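Local coordinates for thioesterase domain-containing protein (Pyrococcus horikoshii, PDB 1IXL) that has a hot-dog fold and may hydrolyse acyl-CoA thioesters, at residues V4-H9 against I21-G26. Numbering follows the deposited sequence.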
loop_
_atom_site.group_PDB
_atom_site.type_symbol
_atom_site.label_atom_id
_atom_site.label_comp_id
_atom_site.label_asym_id
_atom_site.label_seq_id
_atom_site.Cartn_x
_atom_site.Cartn_y
_atom_site.Cartn_z
ATOM N N VAL A 4 -4.100 5.507 15.410
ATOM C CA VAL A 4 -5.226 6.262 14.901
ATOM C C VAL A 4 -6.103 5.217 14.254
ATOM O O VAL A 4 -5.589 4.241 13.709
ATOM C CB VAL A 4 -4.772 7.294 13.854
ATOM C CG1 VAL A 4 -5.926 8.189 13.461
ATOM C CG2 VAL A 4 -3.636 8.118 14.416
ATOM N N GLU A 5 -7.417 5.387 14.336
ATOM C CA GLU A 5 -8.309 4.426 13.713
ATOM C C GLU A 5 -8.278 4.645 12.197
ATOM O O GLU A 5 -7.930 5.735 11.715
ATOM C CB GLU A 5 -9.740 4.595 14.250
ATOM C CG GLU A 5 -10.190 6.032 14.394
ATOM C CD GLU A 5 -11.518 6.166 15.145
ATOM O OE1 GLU A 5 -11.688 5.501 16.197
ATOM O OE2 GLU A 5 -12.383 6.946 14.692
ATOM N N GLN A 6 -8.626 3.605 11.454
ATOM C CA GLN A 6 -8.645 3.699 10.006
ATOM C C GLN A 6 -9.829 4.559 9.575
ATOM O O GLN A 6 -10.988 4.226 9.860
ATOM C CB GLN A 6 -8.779 2.313 9.392
ATOM C CG GLN A 6 -8.528 2.338 7.914
ATOM C CD GLN A 6 -8.370 0.964 7.333
ATOM O OE1 GLN A 6 -7.992 0.021 8.026
ATOM N NE2 GLN A 6 -8.629 0.842 6.041
ATOM N N ARG A 7 -9.555 5.640 8.854
ATOM C CA ARG A 7 -10.640 6.530 8.433
ATOM C C ARG A 7 -11.008 6.478 6.947
ATOM O O ARG A 7 -11.868 7.229 6.496
ATOM C CB ARG A 7 -10.283 7.968 8.803
ATOM C CG ARG A 7 -10.053 8.203 10.290
ATOM C CD ARG A 7 -9.590 9.628 10.489
ATOM N NE ARG A 7 -10.615 10.593 10.093
ATOM C CZ ARG A 7 -10.352 11.825 9.663
ATOM N NH1 ARG A 7 -9.093 12.242 9.568
ATOM N NH2 ARG A 7 -11.344 12.640 9.327
ATOM N N THR A 8 -10.373 5.590 6.191
ATOM C CA THR A 8 -10.643 5.485 4.760
ATOM C C THR A 8 -10.330 4.086 4.262
ATOM O O THR A 8 -9.609 3.348 4.930
ATOM C CB THR A 8 -9.765 6.485 3.949
ATOM O OG1 THR A 8 -10.143 6.439 2.563
ATOM C CG2 THR A 8 -8.271 6.107 4.063
ATOM N N HIS A 9 -10.875 3.734 3.093
ATOM C CA HIS A 9 -10.620 2.440 2.478
ATOM C C HIS A 9 -10.910 1.305 3.456
ATOM O O HIS A 9 -10.201 0.299 3.462
ATOM C CB HIS A 9 -9.145 2.362 2.036
ATOM C CG HIS A 9 -8.835 3.131 0.785
ATOM N ND1 HIS A 9 -9.065 4.489 0.662
ATOM C CD2 HIS A 9 -8.354 2.723 -0.415
ATOM C CE1 HIS A 9 -8.747 4.881 -0.560
ATOM N NE2 HIS A 9 -8.314 3.830 -1.235
ATOM N N ILE A 21 -1.429 -3.185 10.007
ATOM C CA ILE A 21 -0.939 -3.613 11.311
ATOM C C ILE A 21 -0.460 -2.405 12.091
ATOM O O ILE A 21 -0.143 -2.500 13.273
ATOM C CB ILE A 21 0.215 -4.668 11.193
ATOM C CG1 ILE A 21 1.367 -4.126 10.344
ATOM C CG2 ILE A 21 -0.318 -5.939 10.579
ATOM C CD1 ILE A 21 2.566 -5.091 10.230
ATOM N N LEU A 22 -0.408 -1.256 11.429
ATOM C CA LEU A 22 0.017 -0.044 12.112
ATOM C C LEU A 22 -0.411 1.202 11.358
ATOM O O LEU A 22 -0.171 1.322 10.154
ATOM C CB LEU A 22 1.544 -0.032 12.294
ATOM C CG LEU A 22 2.131 1.026 13.250
ATOM C CD1 LEU A 22 3.576 0.649 13.574
ATOM C CD2 LEU A 22 2.091 2.415 12.623
ATOM N N ILE A 23 -1.071 2.115 12.062
ATOM C CA ILE A 23 -1.469 3.371 11.446
ATOM C C ILE A 23 -1.245 4.480 12.464
ATOM O O ILE A 23 -1.790 4.437 13.565
ATOM C CB ILE A 23 -2.967 3.420 11.052
ATOM C CG1 ILE A 23 -3.358 2.224 10.173
ATOM C CG2 ILE A 23 -3.246 4.744 10.292
ATOM C CD1 ILE A 23 -4.871 2.174 9.819
ATOM N N LYS A 24 -0.431 5.460 12.101
ATOM C CA LYS A 24 -0.193 6.588 12.973
ATOM C C LYS A 24 -0.083 7.796 12.053
ATOM O O LYS A 24 -0.158 7.652 10.824
ATOM C CB LYS A 24 1.103 6.404 13.763
ATOM C CG LYS A 24 2.366 6.381 12.940
ATOM C CD LYS A 24 3.567 6.234 13.849
ATOM C CE LYS A 24 4.869 6.359 13.094
ATOM N NZ LYS A 24 6.044 6.216 14.019
ATOM N N GLU A 25 0.107 8.973 12.643
ATOM C CA GLU A 25 0.237 10.207 11.873
ATOM C C GLU A 25 1.336 10.120 10.808
ATOM O O GLU A 25 2.510 9.895 11.122
ATOM C CB GLU A 25 0.563 11.367 12.808
ATOM C CG GLU A 25 0.897 12.682 12.101
ATOM C CD GLU A 25 -0.295 13.296 11.397
ATOM O OE1 GLU A 25 -1.430 12.813 11.609
ATOM O OE2 GLU A 25 -0.092 14.270 10.639
ATOM N N GLY A 26 0.926 10.273 9.551
ATOM C CA GLY A 26 1.854 10.255 8.432
ATOM C C GLY A 26 2.570 8.960 8.099
ATOM O O GLY A 26 3.498 8.972 7.282
#
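In this thioesterase-like hot-dog protein the irregular N-terminal arm 4-9 lies against strand 19-24, an outermost strand of the sheet, through a single backbone bond and a small apolar contact. The tighter part is built around Ile-23. Its CB points at the arm and sits 3.8 Å from the carbonyl O of Val-4, while CG1, anti to the carbonyl carbon (chi1 -53°), carries the extended tip CD1 onto the base of Gln-6. There CD1 lies 3.9 Å from Gln-6 CB, the two side chains crossing obliquely. Leu-61 of helix 48-63 touches both of them, so the arm, the edge strand and the helix meet at this point. One backbone bond joins the segments: Val-4 N donates to Ile-23 O over 3.1 Å, bent to 145° at the hydrogen and approaching from above the carbonyl plane. Val-4 touches at the margin of the contact, its CG2, anti to the carbonyl carbon, lying 4.0 Å from Lys-24 CA. Beyond it the contact runs out to the surface, where the CB atoms of Glu-5 and Lys-24 point away from the opposite segment and Glu-25 is exposed to solvent. Gln-6 holds its amide by other means: CG is anti to the backbone N (chi1 -169°), and NE2 gives a nearly straight 2.9 Å bond to Thr-8 O, in the plane of both groups. NE2 also bonds Tyr-57 OH, which fixes the amide between the backbone of the arm at Thr-8 and the helix. An alanine here would probably loosen this local fold of the arm, since both NE2 bonds would go, together with the contact of CG on Ile-23 CD1. One backbone bond and the apolar reach of Ile-23 thus join arm to strand, whereas polar bonds from the Gln-6 amide set the arm's own shape and tie it to the helix.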